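Probable endonuclease 4 (PDB 4HNO) probably cleaves DNA at apurinic or apyrimidinic sites as a metal-dependent AP endonuclease of base excision repair, leaving a 3'-hydroxyl group and a 5'-terminal sugar phosphate. Local coordinates at residues T53-K56 / R57-K61; V20-D23 / T24-I27; M11-S14 / K15-R19; G63-W66 / E67-F70; L94-E97 / V98-R102. All coordinates share one frame; numbering follows the deposited sequence. Where two conformers were deposited one is given.

Contact 1: T53-K56 / R57-K61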
# COMPACT_ATOMS: atom_id res chain seq x y z
N THR A 53 -18.08 15.68 0.65
CA THR A 53 -19.23 15.47 -0.22
C THR A 53 -18.81 15.55 -1.68
O THR A 53 -19.23 14.74 -2.50
CB THR A 53 -20.30 16.51 0.09
OG1 THR A 53 -20.74 16.29 1.44
CG2 THR A 53 -21.46 16.41 -0.86
N LYS A 54 -17.99 16.53 -2.03
CA LYS A 54 -17.57 16.69 -3.41
C LYS A 54 -16.75 15.47 -3.86
O LYS A 54 -16.87 15.02 -4.99
CB LYS A 54 -16.78 17.99 -3.60
CG LYS A 54 -16.62 18.35 -5.04
CD LYS A 54 -16.15 19.78 -5.23
CE LYS A 54 -15.93 20.10 -6.70
NZ LYS A 54 -15.41 21.48 -6.90
N PHE A 55 -15.89 14.98 -2.98
CA PHE A 55 -15.13 13.77 -3.28
C PHE A 55 -16.06 12.59 -3.58
O PHE A 55 -15.89 11.90 -4.58
CB PHE A 55 -14.19 13.45 -2.11
CG PHE A 55 -13.50 12.12 -2.24
CD1 PHE A 55 -12.52 11.92 -3.19
CD2 PHE A 55 -13.86 11.07 -1.43
CE1 PHE A 55 -11.89 10.71 -3.31
CE2 PHE A 55 -13.24 9.85 -1.55
CZ PHE A 55 -12.26 9.67 -2.48
N LYS A 56 -17.05 12.38 -2.71
CA LYS A 56 -17.99 11.29 -2.93
C LYS A 56 -18.77 11.49 -4.23
O LYS A 56 -19.05 10.53 -4.95
CB LYS A 56 -18.95 11.16 -1.77
CG LYS A 56 -18.26 10.67 -0.50
CD LYS A 56 -19.16 10.77 0.69
CE LYS A 56 -18.46 10.26 1.93
NZ LYS A 56 -19.32 10.43 3.09
N ARG A 57 -19.13 12.73 -4.54
CA ARG A 57 -19.87 13.02 -5.76
C ARG A 57 -19.04 12.64 -6.99
O ARG A 57 -19.54 12.03 -7.92
CB ARG A 57 -20.24 14.50 -5.79
CG ARG A 57 -21.20 14.83 -6.89
CD ARG A 57 -21.72 16.20 -6.80
NE ARG A 57 -20.72 17.24 -6.97
CZ ARG A 57 -20.44 18.18 -6.07
NH1 ARG A 57 -21.01 18.18 -4.87
NH2 ARG A 57 -19.54 19.11 -6.35
N GLU A 58 -17.77 13.01 -6.97
CA GLU A 58 -16.87 12.70 -8.08
C GLU A 58 -16.59 11.21 -8.20
O GLU A 58 -16.45 10.69 -9.29
CB GLU A 58 -15.61 13.52 -7.94
CG GLU A 58 -15.82 15.00 -8.23
CD GLU A 58 -16.07 15.30 -9.70
OE1 GLU A 58 -15.40 14.69 -10.56
OE2 GLU A 58 -16.93 16.13 -10.00
N MET A 59 -16.49 10.52 -7.06
CA MET A 59 -16.36 9.07 -7.07
C MET A 59 -17.55 8.44 -7.79
O MET A 59 -17.39 7.50 -8.58
CB MET A 59 -16.26 8.52 -5.65
CG MET A 59 -14.94 8.79 -4.98
SD MET A 59 -13.59 7.76 -5.61
CE MET A 59 -14.01 6.19 -4.86
N LYS A 60 -18.73 8.95 -7.50
CA LYS A 60 -19.94 8.42 -8.13
C LYS A 60 -19.94 8.75 -9.62
O LYS A 60 -20.18 7.88 -10.46
CB LYS A 60 -21.18 8.98 -7.45
CG LYS A 60 -22.46 8.34 -7.93
CD LYS A 60 -23.68 8.99 -7.30
CE LYS A 60 -25.00 8.42 -7.79
NZ LYS A 60 -25.21 7.04 -7.35
N LYS A 61 -19.65 10.00 -9.96
CA LYS A 61 -19.66 10.43 -11.35
C LYS A 61 -18.76 9.56 -12.20
O LYS A 61 -19.12 9.17 -13.31
CB LYS A 61 -19.21 11.89 -11.45
CG LYS A 61 -19.05 12.39 -12.86
CD LYS A 61 -18.57 13.82 -12.92
CE LYS A 61 -18.34 14.26 -14.36
NZ LYS A 61 -17.79 15.64 -14.41

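Contact 2: V20-D23 / T24-I27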
# COMPACT_ATOMS: atom_id res chain seq x y z
N VAL A 20 -9.29 13.76 -7.56
CA VAL A 20 -8.64 12.48 -7.72
C VAL A 20 -9.38 11.52 -8.65
O VAL A 20 -8.75 10.89 -9.48
CB VAL A 20 -8.29 11.87 -6.34
CG1 VAL A 20 -7.75 10.45 -6.52
CG2 VAL A 20 -7.27 12.75 -5.63
N PRO A 21 -10.72 11.43 -8.57
CA PRO A 21 -11.39 10.51 -9.49
C PRO A 21 -11.18 10.87 -10.97
O PRO A 21 -10.86 10.00 -11.78
CB PRO A 21 -12.86 10.58 -9.04
CG PRO A 21 -12.74 10.88 -7.56
CD PRO A 21 -11.63 11.89 -7.50
N GLN A 22 -11.35 12.14 -11.32
CA GLN A 22 -11.11 12.56 -12.71
C GLN A 22 -9.65 12.36 -13.11
O GLN A 22 -9.36 11.93 -14.22
CB GLN A 22 -11.50 14.02 -12.90
CG GLN A 22 -11.22 14.56 -14.29
CD GLN A 22 -12.19 14.03 -15.32
OE1 GLN A 22 -13.30 14.53 -15.43
NE2 GLN A 22 -11.78 13.01 -16.07
N ASP A 23 -8.74 12.70 -12.21
CA ASP A 23 -7.32 12.55 -12.52
C ASP A 23 -6.99 11.06 -12.77
O ASP A 23 -6.20 10.74 -13.65
CB ASP A 23 -6.45 13.08 -11.40
CG ASP A 23 -6.51 14.58 -11.22
OD1 ASP A 23 -6.97 15.29 -12.13
OD2 ASP A 23 -6.07 15.06 -10.15
N THR A 24 -7.61 10.17 -12.00
CA THR A 24 -7.43 8.74 -12.15
C THR A 24 -7.91 8.29 -13.52
O THR A 24 -7.19 7.60 -14.26
CB THR A 24 -8.18 8.01 -11.03
OG1 THR A 24 -7.53 8.27 -9.78
CG2 THR A 24 -8.23 6.54 -11.24
N VAL A 25 -9.12 8.69 -13.89
CA VAL A 25 -9.64 8.33 -15.19
C VAL A 25 -8.72 8.87 -16.30
O VAL A 25 -8.45 8.19 -17.29
CB VAL A 25 -11.08 8.87 -15.35
CG1 VAL A 25 -11.56 8.78 -16.78
CG2 VAL A 25 -12.00 8.12 -14.42
N ASN A 26 -8.22 10.09 -16.11
CA ASN A 26 -7.38 10.74 -17.12
C ASN A 26 -6.05 10.05 -17.35
O ASN A 26 -5.49 10.18 -18.43
CB ASN A 26 -7.14 12.21 -16.79
CG ASN A 26 -8.36 13.08 -17.05
OD1 ASN A 26 -9.31 12.65 -17.71
ND2 ASN A 26 -8.33 14.31 -16.55
N ILE A 27 -5.53 9.34 -16.36
CA ILE A 27 -4.31 8.57 -16.57
C ILE A 27 -4.58 7.14 -17.03
O ILE A 27 -3.63 6.38 -17.22
CB ILE A 27 -3.35 8.57 -15.36
CG1 ILE A 27 -3.90 7.78 -14.16
CG2 ILE A 27 -2.96 9.99 -15.00
CD1 ILE A 27 -2.85 7.53 -13.08
O HOH W 1 -6.22 15.17 -14.76

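Contact 3: M11-S14 / K15-R19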
# COMPACT_ATOMS: atom_id res chain seq x y z
N MET A 11 -1.90 9.25 -6.17
CA MET A 11 -2.36 10.49 -6.78
C MET A 11 -2.19 11.66 -5.83
O MET A 11 -2.43 11.52 -4.63
CB MET A 11 -3.85 10.39 -7.12
CG MET A 11 -4.22 9.20 -7.99
SD MET A 11 -3.42 9.16 -9.60
CE MET A 11 -4.31 10.51 -10.41
N PRO A 12 -1.87 12.84 -6.36
CA PRO A 12 -1.74 14.02 -5.51
C PRO A 12 -3.09 14.54 -5.04
O PRO A 12 -4.09 14.51 -5.75
CB PRO A 12 -1.06 15.03 -6.43
CG PRO A 12 -1.44 14.60 -7.79
CD PRO A 12 -1.52 13.12 -7.76
N ILE A 13 -3.10 15.04 -3.81
CA ILE A 13 -4.31 15.60 -3.22
C ILE A 13 -4.26 17.12 -3.07
O ILE A 13 -5.21 17.71 -2.56
CB ILE A 13 -4.62 14.98 -1.83
CG1 ILE A 13 -3.47 15.24 -0.86
CG2 ILE A 13 -4.92 13.50 -1.97
CD1 ILE A 13 -3.80 14.89 0.58
N SER A 14 -3.17 17.75 -3.48
CA SER A 14 -2.96 19.17 -3.16
C SER A 14 -4.01 20.10 -3.77
O SER A 14 -4.25 21.17 -3.23
CB SER A 14 -1.55 19.60 -3.59
OG SER A 14 -1.38 19.49 -4.99
N LYS A 15 -4.63 19.69 -4.88
CA LYS A 15 -5.68 20.48 -5.49
C LYS A 15 -7.07 20.08 -5.01
O LYS A 15 -8.07 20.59 -5.51
CB LYS A 15 -5.60 20.40 -7.02
CG LYS A 15 -4.35 21.03 -7.60
CD LYS A 15 -4.51 21.23 -9.10
CE LYS A 15 -3.19 21.60 -9.76
NZ LYS A 15 -3.13 21.12 -11.17
N GLY A 16 -7.11 19.18 -4.03
CA GLY A 16 -8.36 18.71 -3.46
C GLY A 16 -8.58 17.23 -3.69
O GLY A 16 -8.23 16.69 -4.75
N PHE A 17 -9.18 16.57 -2.71
CA PHE A 17 -9.49 15.17 -2.85
C PHE A 17 -10.42 14.94 -4.04
O PHE A 17 -10.32 13.93 -4.73
CB PHE A 17 -10.18 14.62 -1.59
CG PHE A 17 -9.30 14.55 -0.38
CD1 PHE A 17 -9.54 15.35 0.71
CD2 PHE A 17 -8.24 13.68 -0.32
CE1 PHE A 17 -8.75 15.28 1.83
CE2 PHE A 17 -7.43 13.61 0.82
CZ PHE A 17 -7.70 14.42 1.90
N ASP A 18 -11.34 15.87 -4.27
CA ASP A 18 -12.35 15.69 -5.29
C ASP A 18 -11.80 15.67 -6.71
O ASP A 18 -12.51 15.22 -7.60
CB ASP A 18 -13.43 16.75 -5.18
CG ASP A 18 -12.86 18.12 -5.30
OD1 ASP A 18 -12.40 18.64 -4.27
OD2 ASP A 18 -12.80 18.64 -6.42
N ARG A 19 -10.55 16.09 -6.93
CA ARG A 19 -9.94 16.01 -8.25
C ARG A 19 -9.45 14.60 -8.58
O ARG A 19 -9.20 14.28 -9.75
CB ARG A 19 -8.79 17.02 -8.34
CG ARG A 19 -9.21 18.46 -8.08
CD ARG A 19 -10.07 19.01 -9.20
NE ARG A 19 -10.43 20.42 -8.99
CZ ARG A 19 -9.66 21.45 -9.35
NH1 ARG A 19 -8.49 21.24 -9.94
NH2 ARG A 19 -10.07 22.69 -9.11
O HOH W 2 -5.70 16.85 -6.09

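Contact 4: G63-W66 / E67-F70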
# COMPACT_ATOMS: atom_id res chain seq x y z
N GLY A 63 -17.59 6.57 -11.46
CA GLY A 63 -17.84 5.16 -11.33
C GLY A 63 -16.70 4.40 -10.68
O GLY A 63 -16.52 3.22 -10.96
N ILE A 64 -15.95 5.05 -9.80
CA ILE A 64 -14.83 4.37 -9.16
C ILE A 64 -15.32 3.38 -8.11
O ILE A 64 -16.08 3.74 -7.24
CB ILE A 64 -13.88 5.36 -8.48
CG1 ILE A 64 -13.45 6.47 -9.44
CG2 ILE A 64 -12.68 4.64 -7.90
CD1 ILE A 64 -12.70 6.00 -10.62
N ASP A 65 -14.85 2.15 -8.20
CA ASP A 65 -15.18 1.11 -7.24
C ASP A 65 -14.49 1.44 -5.91
O ASP A 65 -13.27 1.62 -5.86
CB ASP A 65 -14.67 -0.21 -7.82
CG ASP A 65 -15.09 -1.45 -7.04
OD1 ASP A 65 -15.13 -2.54 -7.65
OD2 ASP A 65 -15.33 -1.37 -5.82
N TRP A 66 -15.27 1.55 -4.84
CA TRP A 66 -14.71 1.87 -3.53
C TRP A 66 -13.75 0.79 -2.99
O TRP A 66 -12.99 1.06 -2.08
CB TRP A 66 -15.83 2.13 -2.54
CG TRP A 66 -16.52 3.44 -2.80
CD1 TRP A 66 -17.61 3.66 -3.58
CD2 TRP A 66 -16.14 4.71 -2.28
NE1 TRP A 66 -17.94 4.99 -3.58
CE2 TRP A 66 -17.06 5.66 -2.76
CE3 TRP A 66 -15.13 5.14 -1.41
CZ2 TRP A 66 -17.00 7.00 -2.43
CZ3 TRP A 66 -15.07 6.48 -1.08
CH2 TRP A 66 -16.01 7.39 -1.57
N GLU A 67 -13.76 -0.41 -3.57
CA GLU A 67 -12.77 -1.42 -3.19
C GLU A 67 -11.42 -1.18 -3.83
O GLU A 67 -10.48 -1.89 -3.56
CB GLU A 67 -13.24 -2.82 -3.55
CG GLU A 67 -14.32 -3.32 -2.64
CD GLU A 67 -13.84 -3.40 -1.21
OE1 GLU A 67 -12.84 -4.11 -0.96
OE2 GLU A 67 -14.45 -2.73 -0.35
N ASN A 68 -11.34 -0.16 -4.68
CA ASN A 68 -10.13 0.16 -5.42
C ASN A 68 -9.52 1.50 -5.01
O ASN A 68 -8.65 2.00 -5.73
CB ASN A 68 -10.41 0.21 -6.92
CG ASN A 68 -10.95 -1.11 -7.50
OD1 ASN A 68 -11.12 -2.14 -6.83
ND2 ASN A 68 -11.22 -1.05 -8.79
N ALA A 69 -9.97 2.06 -3.89
CA ALA A 69 -9.54 3.37 -3.42
C ALA A 69 -8.90 3.20 -2.05
O ALA A 69 -9.50 2.61 -1.15
CB ALA A 69 -10.73 4.33 -3.35
N PHE A 70 -7.69 3.71 -1.90
CA PHE A 70 -6.89 3.45 -0.72
C PHE A 70 -6.25 4.74 -0.21
O PHE A 70 -5.85 5.58 -1.02
CB PHE A 70 -5.74 2.47 -1.06
CG PHE A 70 -6.20 1.20 -1.70
CD1 PHE A 70 -6.37 1.12 -3.07
CD2 PHE A 70 -6.49 0.08 -0.93
CE1 PHE A 70 -6.78 -0.04 -3.67
CE2 PHE A 70 -6.91 -1.09 -1.52
CZ PHE A 70 -7.05 -1.14 -2.90
O HOH W 3 -13.26 -2.88 -9.93
O HOH W 4 -12.07 2.91 -0.31

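Contact 5: L94-E97 / V98-R102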
# COMPACT_ATOMS: atom_id res chain seq x y z
N LEU A 94 -2.63 8.24 13.77
CA LEU A 94 -3.24 7.15 13.01
C LEU A 94 -4.75 7.09 13.26
O LEU A 94 -5.51 6.85 12.32
CB LEU A 94 -2.55 5.84 13.36
CG LEU A 94 -2.90 4.66 12.46
CD1 LEU A 94 -2.61 4.92 11.02
CD2 LEU A 94 -2.12 3.43 12.92
N LYS A 95 -5.20 7.35 14.49
CA LYS A 95 -6.64 7.44 14.73
C LYS A 95 -7.26 8.53 13.87
O LYS A 95 -8.32 8.35 13.29
CB LYS A 95 -6.95 7.74 16.20
CG LYS A 95 -6.72 6.64 17.21
CD LYS A 95 -6.90 7.13 18.65
CE LYS A 95 -6.54 6.09 19.66
NZ LYS A 95 -6.55 6.67 21.03
N LYS A 96 -6.61 9.70 13.81
CA LYS A 96 -7.09 10.77 12.96
C LYS A 96 -7.12 10.36 11.48
O LYS A 96 -8.08 10.64 10.78
CB LYS A 96 -6.24 12.03 13.18
CG LYS A 96 -6.44 13.13 12.15
CD LYS A 96 -7.86 13.64 11.93
CE LYS A 96 -8.51 14.26 13.14
NZ LYS A 96 -7.73 15.43 13.63
N GLU A 97 -6.08 9.65 11.02
CA GLU A 97 -6.11 9.20 9.63
C GLU A 97 -7.27 8.24 9.38
O GLU A 97 -7.89 8.31 8.32
CB GLU A 97 -4.78 8.55 9.27
CG GLU A 97 -3.63 9.52 9.21
CD GLU A 97 -2.32 8.83 8.78
OE1 GLU A 97 -1.40 9.53 8.33
OE2 GLU A 97 -2.25 7.58 8.91
N VAL A 98 -7.56 7.36 10.32
CA VAL A 98 -8.73 6.50 10.18
C VAL A 98 -10.00 7.34 10.06
O VAL A 98 -10.86 7.06 9.24
CB VAL A 98 -8.82 5.50 11.35
CG1 VAL A 98 -10.19 4.82 11.39
CG2 VAL A 98 -7.70 4.47 11.24
N GLU A 99 -10.11 8.38 10.88
CA GLU A 99 -11.28 9.22 10.82
C GLU A 99 -11.36 10.03 9.53
O GLU A 99 -12.47 10.27 9.04
CB GLU A 99 -11.37 10.05 12.08
CG GLU A 99 -11.67 9.13 13.32
CD GLU A 99 -13.00 8.32 13.20
OE1 GLU A 99 -14.06 8.95 12.95
OE2 GLU A 99 -13.02 7.08 13.32
N ILE A 100 -10.23 10.43 8.97
CA ILE A 100 -10.23 11.05 7.66
C ILE A 100 -10.78 10.07 6.62
O ILE A 100 -11.64 10.42 5.80
CB ILE A 100 -8.81 11.54 7.26
CG1 ILE A 100 -8.38 12.71 8.13
CG2 ILE A 100 -8.76 11.88 5.79
CD1 ILE A 100 -6.90 13.02 8.12
N CYS A 101 -10.26 8.84 6.63
CA CYS A 101 -10.77 7.84 5.72
C CYS A 101 -12.27 7.67 5.88
O CYS A 101 -13.01 7.64 4.90
CB CYS A 101 -10.08 6.49 5.96
SG CYS A 101 -8.35 6.42 5.47
N ARG A 102 -12.72 7.55 7.12
CA ARG A 102 -14.13 7.31 7.39
C ARG A 102 -14.97 8.48 6.85
O ARG A 102 -16.03 8.25 6.29
CB ARG A 102 -14.31 7.10 8.91
CG ARG A 102 -15.69 6.78 9.41
CD ARG A 102 -16.18 5.33 9.24
NE ARG A 102 -16.47 5.03 7.85
CZ ARG A 102 -17.60 5.39 7.24
NH1 ARG A 102 -17.75 5.07 5.97
NH2 ARG A 102 -18.57 6.05 7.88

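Contact 1: T53-K56 / R57-K61
Met59 lays its CG over one face of the Phe55 ring, an i to i+4 pair on the inner side of helix 49-61, one of the outer helices of the TIM barrel. The CG sits 3.9 Å from the centroid of the Phe55 ring, only 17° off the ring normal, a CH-pi contact offset toward CZ. Met59 SD follows at an oblique angle, 4.6 Å from the same Phe55 centroid, which makes the pair a Met-aromatic contact as well. The ring reaches this place because Phe55 CG stands anti to the backbone N (chi1 172°), while the Met59 chain folds at chi2 and chi3 and runs alongside it. Phe32 of strand 31-34 touches both side chains from the barrel wall. On the solvent side Lys54 and Arg57, each modelled in two conformers, slant across each other. A bound sulfate ion, probably from the crystallisation liquor, takes a salt bridge from each and probably offsets the like charges of Lys54 NZ and Arg57 NH2, 4.8 Å apart in this conformer. Four successive backbone bonds fix the spacing of all these side chains; beneath the aromatic pair, Met59 N donates to Phe55 O at 2.9 Å.

Contact 2: V20-D23 / T24-I27
Thr24 turns its hydroxyl back onto the carbonyl of Val20, one turn earlier in helix 20-26, the first helix of the TIM barrel in this chain. With OG1 beside its own backbone N (chi1 -69°), the hydroxyl donates to Val20 O at 2.9 Å, approaching from above the carbonyl plane. Thr24 N donates to the same oxygen, so two bonds grip one acceptor and the hydroxyl of this buried residue is satisfied within the helix. Val20 CG1 lies nearby, 3.9 Å from Thr24 OG1. On the outer side Gln22 bends at chi2, which swings its amide along the helix toward Asn26. The two amide planes are only 20° apart, and Gln22 NE2 gives Asn26 OD1 a weak bond with a poor N-H...O angle of 120°. The other end of the Asn26 amide is tied differently, through a water bridging to Asp23. Pro21 packs against Glu58 and Met59 of helix 49-61, whereas Ile27, at the end of the segment, packs on helix 268-284. In the water bridge, the water accepts from Asn26 ND2 at 2.9 Å and donates to Asp23 OD1 at 2.7 Å.

Contact 3: M11-S14 / K15-R19
Ile13 and Phe17 run alongside each other in the same direction, flanking a tight reversal of the chain. Lys15 comes first in the second half, at the third position of that reversal. Its side chain runs extended from the turn, and its backbone N gives a weak bond to a water. Gly16 follows and closes the turn: its N donates to Ile13 O at 2.8 Å, from well above the carbonyl plane. This is a type I beta turn, Ile13 to Gly16, in the loop that leads from strand 7-10 of the TIM barrel into helix 20-26. Gly16 has a positive phi of 116° with psi 144°, backbone angles that a glycine, lacking a side chain, adopts easily. The same water that takes the Lys15 N-H donates to Gly16 O and to Pro12 O, each at 2.9 Å, and so bridges three backbone groups of the bend. Phe17 then brings its ring back to Ile13. There Ile13 CG1 stands between the backbone N and the carbonyl carbon (chi1 60°) with CG2 beside the N, and both branches reach the ring. They meet it obliquely, Phe17 CD2 3.7 Å from Ile13 CG2 and Phe17 CE2 3.9 Å from Ile13 CD1. Both side chains also rest on Ile34 of strand 31-34. Ahead of helix 20-26, Asp18 makes a weak, long ion pair with Lys54.

Contact 4: G63-W66 / E67-F70
Asp65 reaches forward over the next three residues and holds the bend that carries the chain from helix 49-61 into strand 69-72. Its CB starts against the Asn68 amide, 3.7 Å from Asn68 ND2. The first torsion puts CG anti to the backbone N (chi1 -172°), which carries the carboxylate onto the amide of Asn68: the two planes are 26° apart and stacked, with Asp65 CG 4.0 Å from Asn68 OD1. At the tip the oxygens divide their work. Asp65 OD2 accepts the backbone N-H of Glu67 at 2.9 Å, an Asx turn whose fairly straight bond (162°) meets the oxygen from above the carboxylate plane. The same oxygen touches Glu67 CB. Asp65 OD1 receives a hydrogen bond from a water that accepts in turn from Asn68 ND2. Stacking, this water bridge and a weak bond from Asn68 ND2 to Asn30 O all bear on how the amide is turned. Asp65's own carbonyl joins in: Asn68 N donates to Asp65 O at 2.9 Å and draws the backbone round. A second water donates to both Trp66 O and Ala69 O. The side chain of Glu67 looks elsewhere, to Tyr108 by a hydrogen bond and to Arg107 by a salt bridge. Upstream, Gly63 ends helix 49-61 in a Schellman motif. Trp66 lies back on that helix at Lys56 and Met59, while Asn68 and Phe70 form backbone bonds with Phe32, setting strand 69-72 beside strand 31-34 in the parallel barrel wall.

Contact 5: L94-E97 / V98-R102
Lys96 and Ile100 touch along one side of helix 84-104, which links strands 69-72 and 108-115 in a beta-alpha-beta unit of the TIM barrel. The apolar part of the contact is made by the lysine's methylenes: Lys96 CD lies 3.9 Å from Ile100 CG1 and 4.0 Å from Ile100 CD1. With CG anti to the backbone N (chi1 167°), a bend at chi2 (55°) brings CD onto Ile100; further bends at chi3 and chi4 carry NZ to the carbonyl of Ala44. Backbone bonds supply the second kind of interaction. Four N-H groups from Val98 to Cys101 donate to the carbonyls one turn earlier, and the shortest, Ile100 N to Lys96 O at 2.8 Å, lies under the side-chain pair. Polar side chains find partners outside the helix: the carboxylate of Glu97, buried and extended beyond CG, bonds Ser73 through OE2 and both His37 and Gly74 N through OE1. Its side chain lies about 7 Å from that of His72, a zinc ligand, and about 11 Å from a zinc ion, near the metal site but not in it. Leu94 and Val98 face strand 108-115 at Leu109, and Val98 CG2 sits 3.4 Å from Leu94 O.

Overall arrangement
From the N terminus, contact 3 comes first, closing a turn in the loop after strand 7-10; contact 2 continues it as helix 20-26, with Met11 of contact 3 tucked against Asp23 and Ile27. Contact 1 follows on helix 49-61, contact 4 on the turn into strand 69-72, and contact 5 on helix 84-104. All five are local and run in series; none nests in or crosses another. Contacts 1 and 2 each touch three others: contact 1 meets contact 2 through Pro21, contact 3 through Phe17 and Asp18, and contact 4 through Trp66, while Pro21 of contact 2 also packs on Ile64 of contact 4. Contact 5, on the next beta-alpha-beta unit, touches none of the others, its nearest atoms about 5 Å from contacts 1 and 3.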